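Local coordinates for glutamine amidotransferase type-2 domain-containing protein (Pseudomonas aeruginosa PAO1, PDB 1TE5) that is predicted to be a class-II glutamine amidotransferase, a family whose members release ammonia from glutamine and pass it to an acceptor, at the interface of chains A and B. Coordinates in Å, arbitrary orientation; residue numbers count along the deposited sequence, not the author numbering. Chains: chain A/B, conserved hypothetical protein.

Contact 1: the interface of chains A and B. Residues chain A 44-45, 100-102; chain B 89, 124.
A:Gly100 turns with positive phi (77°) and points its carbonyl O at B:Val124, so that A:Gly100 O comes within 3.3 Å of B:Val124 CA. B:Val124 is the knob of this patch, with 92 Å² of its surface hidden by chain A. Its CG2 methyl sits over the face of the A:Tyr102 ring, 3.6 Å from the ring centroid, in a CH-pi contact. The other methyl, B:Val124 CG1, touches A:Arg44 CB at 3.6 Å. The chi1 of B:Val124, 174°, sets CG1 anti to the backbone N and CG2 anti to the carbonyl carbon. This turns CG2 to the ring face and CG1 towards A:Arg44, with both methyls also against the A:Gly100 carbonyl. A:Arg44 meets the valine with CB, at the base of its side chain. Within chain A, its guanidinium has A:Arg101 NH2 over one face, towards the rim.

Waters carry polar links across the contact. Water 1 lies in the plane of the A:Tyr102 ring at its edge. Water 1 O is 2.7 Å from the phenol A:Tyr102 OH and also bonds the B:Ser89 carbonyl O. Water 2 takes a nearly straight bond from the backbone N of A:Arg44, 172° at H. Water 2 O also meets the hydroxyl B:Ser89 OG, more distantly at 3.2 Å.

A:Arg44 leads into strand 45-51 and A:Gly100 into strand 101-108. B:Ser89 belongs to the 3-10 helix 88-90 and B:Val124 to a loop, so a loop and a short helix pack on strand starts.

Contact 2: the interface of chains A and B. Residues chain A 42, 45-47; chain B 50-51, 83, 88.
A:Arg47 has chi1 -65°, with CG anti to the carbonyl carbon, and then runs extended from CG to NE, carrying its guanidinium over B:Leu88 to the backbone of B:Gln50 and B:Asp51. B:Leu88 has chi1 -175°, which turns its methyls towards chain A. B:Leu88 CD2 presses on the backbone of A:Gly45 and A:Val46, 3.5 Å from A:Gly45 C, and also touches A:Arg47 CG and A:Glu42 CB. CD1 lies over the centre of one guanidinium face.

The guanidinium gives hydrogen bonds to both chains. A:Arg47 NH1 reaches the carbonyl O of B:Asp51 at 3.2 Å. A:Arg47 NH2 reaches the carbonyl O of B:Gln50 at 3.2 Å, from well above that carbonyl plane. A:Arg47 also grips the A:Glu42 carboxylate side-on. A:Arg47 NE bonds A:Glu42 OE1 at 2.8 Å, almost straight at H but from above the carboxylate plane. A:Arg47 NH1 bonds A:Glu42 OE2 at 2.9 Å. This salt bridge, with the bonds to chain B, should limit the rotation of the guanidinium, and it probably offsets its charge. B:Val83 CG1 comes to the guanidinium edge.

A:Glu42 ends strand 35-42, and A:Gly45 to A:Arg47 begin strand 45-51. They face the end of strand 45-50, helix 83-86 and the 3-10 helix 88-90 of chain B.

Contact 3: the interface of chains A and B. Residues chain A 141, 146; chain B 119, 122.
Helix 128-143 of chain A and the loop that follows it face a loop of chain B here. A:Arg141 is near the end of the helix, A:Glu146 is in the loop, and B:Gly119 and B:Arg122 are in the loop opposite. The patch is small, with 71 Å² of protein surface hidden in all.

A salt bridge joins A:Glu146 to B:Arg122. B:Arg122 NH1 lies 3.1 Å from the carboxylate A:Glu146 OE2, and the hydrogen bond between them is weak, bent to 121° at H. B:Arg122 NH1 is also 3.4 Å from A:Glu146 OE1. The side chains cross at about a right angle, and the carboxylate and guanidinium planes are 75° apart. This is not a flat, two-pronged pairing: one nitrogen faces both carboxylate oxygens. The attraction is therefore probably more electrostatic than directional.

The chain of B:Arg122 is extended from CG to NE (chi2 -175°), which brings its head across to chain A. A:Glu146 instead bends at chi2. Within chain B, the carbonyl O of B:Gly119 lies over the centre of one guanidinium face and may help to steady the arginine.

A:Arg141 bends at chi2 and chi3. Its guanidinium comes near that of B:Arg122 without a bond. Both arginines lie near the A:Glu146 carboxylate, whose charge probably lets them come together. The nearest atoms of the two arginines are A:Arg141 NH1 and B:Arg122 NE, 4.2 Å apart.

Contact 1: the interface of chains A and B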
loop_
_atom_site.group_PDB
_atom_site.type_symbol
_atom_site.label_atom_id
_atom_site.label_comp_id
_atom_site.label_asym_id
_atom_site.label_seq_id
_atom_site.Cartn_x
_atom_site.Cartn_y
_atom_site.Cartn_z
ATOM N N ARG A 44 12.417 0.367 5.384
ATOM C CA ARG A 44 11.340 1.051 6.091
ATOM C C ARG A 44 10.081 1.042 5.244
ATOM O O ARG A 44 8.992 1.306 5.745
ATOM C CB ARG A 44 11.733 2.481 6.464
ATOM C CG ARG A 44 12.681 2.523 7.647
ATOM C CD ARG A 44 13.214 3.911 7.929
ATOM N NE ARG A 44 14.490 3.822 8.633
ATOM C CZ ARG A 44 14.805 4.505 9.726
ATOM N NH1 ARG A 44 15.998 4.332 10.277
ATOM N NH2 ARG A 44 13.943 5.367 10.258
ATOM N N GLY A 45 10.246 0.752 3.958
ATOM C CA GLY A 45 9.122 0.689 3.042
ATOM C C GLY A 45 8.276 -0.556 3.257
ATOM O O GLY A 45 8.771 -1.565 3.740
ATOM N N GLY A 100 7.074 8.618 11.356
ATOM C CA GLY A 100 7.958 8.360 10.232
ATOM C C GLY A 100 8.202 6.886 9.970
ATOM O O GLY A 100 9.194 6.512 9.338
ATOM N N ARG A 101 7.301 6.050 10.480
ATOM C CA ARG A 101 7.362 4.601 10.300
ATOM C C ARG A 101 5.979 4.139 9.823
ATOM O O ARG A 101 4.965 4.696 10.235
ATOM C CB ARG A 101 7.678 3.889 11.625
ATOM C CG ARG A 101 8.849 4.429 12.427
ATOM C CD ARG A 101 10.163 4.424 11.657
ATOM N NE ARG A 101 10.546 3.097 11.188
ATOM C CZ ARG A 101 11.687 2.492 11.500
ATOM N NH1 ARG A 101 11.939 1.283 11.014
ATOM N NH2 ARG A 101 12.570 3.085 12.305
ATOM N N TYR A 102 5.924 3.171 8.911
ATOM C CA TYR A 102 4.621 2.675 8.465
ATOM C C TYR A 102 4.170 1.610 9.451
ATOM O O TYR A 102 4.908 0.680 9.737
ATOM C CB TYR A 102 4.691 2.091 7.046
ATOM C CG TYR A 102 4.821 3.124 5.939
ATOM C CD1 TYR A 102 5.930 3.125 5.089
ATOM C CD2 TYR A 102 3.841 4.110 5.740
ATOM C CE1 TYR A 102 6.066 4.074 4.085
ATOM C CE2 TYR A 102 3.978 5.069 4.734
ATOM C CZ TYR A 102 5.088 5.039 3.916
ATOM O OH TYR A 102 5.248 5.996 2.940
ATOM N N SER B 89 11.072 2.862 0.301
ATOM C CA SER B 89 10.559 4.036 1.017
ATOM C C SER B 89 10.679 5.336 0.222
ATOM O O SER B 89 10.006 6.324 0.542
ATOM C CB SER B 89 11.242 4.187 2.390
ATOM O OG SER B 89 12.662 4.185 2.310
ATOM N N VAL B 124 8.719 8.764 5.764
ATOM C CA VAL B 124 9.350 7.513 6.179
ATOM C C VAL B 124 10.669 7.400 5.411
ATOM O O VAL B 124 11.674 6.903 5.933
ATOM C CB VAL B 124 8.434 6.290 5.861
ATOM C CG1 VAL B 124 9.153 4.992 6.156
ATOM C CG2 VAL B 124 7.147 6.365 6.675
HETATM O O HOH W 1 7.720 6.174 1.928
HETATM O O HOH W 2 14.225 1.927 3.861
#

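Contact 2: the interface of chains A and B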
loop_
_atom_site.group_PDB
_atom_site.type_symbol
_atom_site.label_atom_id
_atom_site.label_comp_id
_atom_site.label_asym_id
_atom_site.label_seq_id
_atom_site.Cartn_x
_atom_site.Cartn_y
_atom_site.Cartn_z
ATOM N N GLU A 42 10.505 -3.876 3.273
ATOM C CA GLU A 42 11.718 -3.869 2.472
ATOM C C GLU A 42 12.492 -2.629 2.905
ATOM O O GLU A 42 12.561 -1.600 2.227
ATOM C CB GLU A 42 11.336 -3.710 1.005
ATOM C CG GLU A 42 12.184 -4.490 0.028
ATOM C CD GLU A 42 11.483 -4.681 -1.311
ATOM O OE1 GLU A 42 10.603 -5.567 -1.402
ATOM O OE2 GLU A 42 11.814 -3.946 -2.268
ATOM N N GLY A 45 10.246 0.752 3.958
ATOM C CA GLY A 45 9.122 0.689 3.042
ATOM C C GLY A 45 8.276 -0.556 3.257
ATOM O O GLY A 45 8.771 -1.565 3.740
ATOM N N VAL A 46 7.000 -0.489 2.891
ATOM C CA VAL A 46 6.090 -1.619 3.065
ATOM C C VAL A 46 5.316 -1.937 1.788
ATOM O O VAL A 46 4.938 -1.036 1.033
ATOM C CB VAL A 46 5.086 -1.357 4.230
ATOM C CG1 VAL A 46 4.325 -0.081 4.002
ATOM C CG2 VAL A 46 4.106 -2.498 4.363
ATOM N N ARG A 47 5.144 -3.224 1.510
ATOM C CA ARG A 47 4.383 -3.664 0.343
ATOM C C ARG A 47 3.079 -4.286 0.828
ATOM O O ARG A 47 3.067 -5.037 1.793
ATOM C CB ARG A 47 5.170 -4.684 -0.476
ATOM C CG ARG A 47 6.425 -4.132 -1.110
ATOM C CD ARG A 47 6.991 -5.116 -2.097
ATOM N NE ARG A 47 8.275 -4.692 -2.647
ATOM C CZ ARG A 47 8.425 -3.969 -3.752
ATOM N NH1 ARG A 47 9.640 -3.642 -4.163
ATOM N NH2 ARG A 47 7.363 -3.572 -4.446
ATOM N N GLN B 50 4.624 -1.307 -6.855
ATOM C CA GLN B 50 5.896 -0.713 -7.201
ATOM C C GLN B 50 6.793 -1.796 -7.788
ATOM O O GLN B 50 6.616 -2.977 -7.495
ATOM C CB GLN B 50 6.493 -0.025 -5.966
ATOM C CG GLN B 50 5.718 1.245 -5.591
ATOM C CD GLN B 50 5.654 1.497 -4.106
ATOM O OE1 GLN B 50 5.864 2.622 -3.657
ATOM N NE2 GLN B 50 5.323 0.459 -3.331
ATOM N N ASP B 51 7.702 -1.398 -8.671
ATOM C CA ASP B 51 8.590 -2.349 -9.326
ATOM C C ASP B 51 9.195 -3.406 -8.412
ATOM O O ASP B 51 9.602 -3.118 -7.285
ATOM C CB ASP B 51 9.688 -1.637 -10.135
ATOM C CG ASP B 51 10.769 -1.020 -9.269
ATOM O OD1 ASP B 51 10.523 0.053 -8.669
ATOM O OD2 ASP B 51 11.881 -1.599 -9.220
ATOM N N VAL B 83 13.854 0.089 -7.744
ATOM C CA VAL B 83 13.666 0.140 -6.295
ATOM C C VAL B 83 14.938 -0.278 -5.530
ATOM O O VAL B 83 15.095 0.016 -4.345
ATOM C CB VAL B 83 12.435 -0.717 -5.858
ATOM C CG1 VAL B 83 12.856 -2.111 -5.396
ATOM C CG2 VAL B 83 11.644 0.001 -4.787
ATOM N N LEU B 88 12.571 1.178 -1.508
ATOM C CA LEU B 88 11.117 1.212 -1.514
ATOM C C LEU B 88 10.507 2.449 -0.833
ATOM O O LEU B 88 9.494 2.977 -1.295
ATOM C CB LEU B 88 10.563 -0.065 -0.878
ATOM C CG LEU B 88 9.043 -0.251 -0.900
ATOM C CD1 LEU B 88 8.546 -0.366 -2.334
ATOM C CD2 LEU B 88 8.665 -1.484 -0.109
#

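Contact 3: the interface of chains A and B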
loop_
_atom_site.group_PDB
_atom_site.type_symbol
_atom_site.label_atom_id
_atom_site.label_comp_id
_atom_site.label_asym_id
_atom_site.label_seq_id
_atom_site.Cartn_x
_atom_site.Cartn_y
_atom_site.Cartn_z
ATOM N N ARG A 141 -0.119 8.227 19.808
ATOM C CA ARG A 141 0.233 9.569 19.361
ATOM C C ARG A 141 0.011 10.611 20.466
ATOM O O ARG A 141 0.790 11.557 20.599
ATOM C CB ARG A 141 -0.545 9.939 18.083
ATOM C CG ARG A 141 -0.293 11.366 17.571
ATOM C CD ARG A 141 0.231 11.432 16.128
ATOM N NE ARG A 141 1.416 12.267 15.916
ATOM C CZ ARG A 141 2.517 11.885 15.260
ATOM N NH1 ARG A 141 3.537 12.724 15.123
ATOM N NH2 ARG A 141 2.612 10.664 14.746
ATOM N N GLU A 146 6.367 12.645 20.260
ATOM C CA GLU A 146 7.626 12.417 19.568
ATOM C C GLU A 146 8.060 10.957 19.667
ATOM O O GLU A 146 7.736 10.270 20.641
ATOM C CB GLU A 146 8.720 13.329 20.135
ATOM C CG GLU A 146 8.502 14.814 19.857
ATOM C CD GLU A 146 8.325 15.120 18.372
ATOM O OE1 GLU A 146 9.271 14.888 17.585
ATOM O OE2 GLU A 146 7.236 15.595 17.993
ATOM N N GLY B 119 5.807 18.048 11.377
ATOM C CA GLY B 119 4.423 18.145 11.801
ATOM C C GLY B 119 3.805 16.791 12.038
ATOM O O GLY B 119 4.512 15.819 12.289
ATOM N N ARG B 122 5.023 12.632 8.860
ATOM C CA ARG B 122 6.474 12.635 8.717
ATOM C C ARG B 122 6.911 11.656 7.645
ATOM O O ARG B 122 6.387 10.533 7.560
ATOM C CB ARG B 122 7.150 12.220 10.029
ATOM C CG ARG B 122 6.830 13.078 11.245
ATOM C CD ARG B 122 7.661 12.641 12.447
ATOM N NE ARG B 122 7.372 13.421 13.652
ATOM C CZ ARG B 122 7.526 14.742 13.761
ATOM N NH1 ARG B 122 7.241 15.352 14.904
ATOM N NH2 ARG B 122 7.944 15.457 12.726
#

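Contact 1 and contact 2 are neighbours, their C-alpha centres about 10 Å apart. They share A:Gly45, and on chain B they use successive residues of the 3-10 helix 88-90. Contact 3 lies about 13 Å from contact 1 and about 23 Å from contact 2, so contact 1 stands between the others. B:Val124 and B:Arg122 tie contacts 1 and 3 through one loop of chain B. Contacts 1 and 2 combine apolar packing with polar links, while contact 3 is a small charged patch farther along. The two-fold symmetry repeats each contact with the chains exchanged. This is consistent with a dimer, though the structure alone does not show that it forms in the cell.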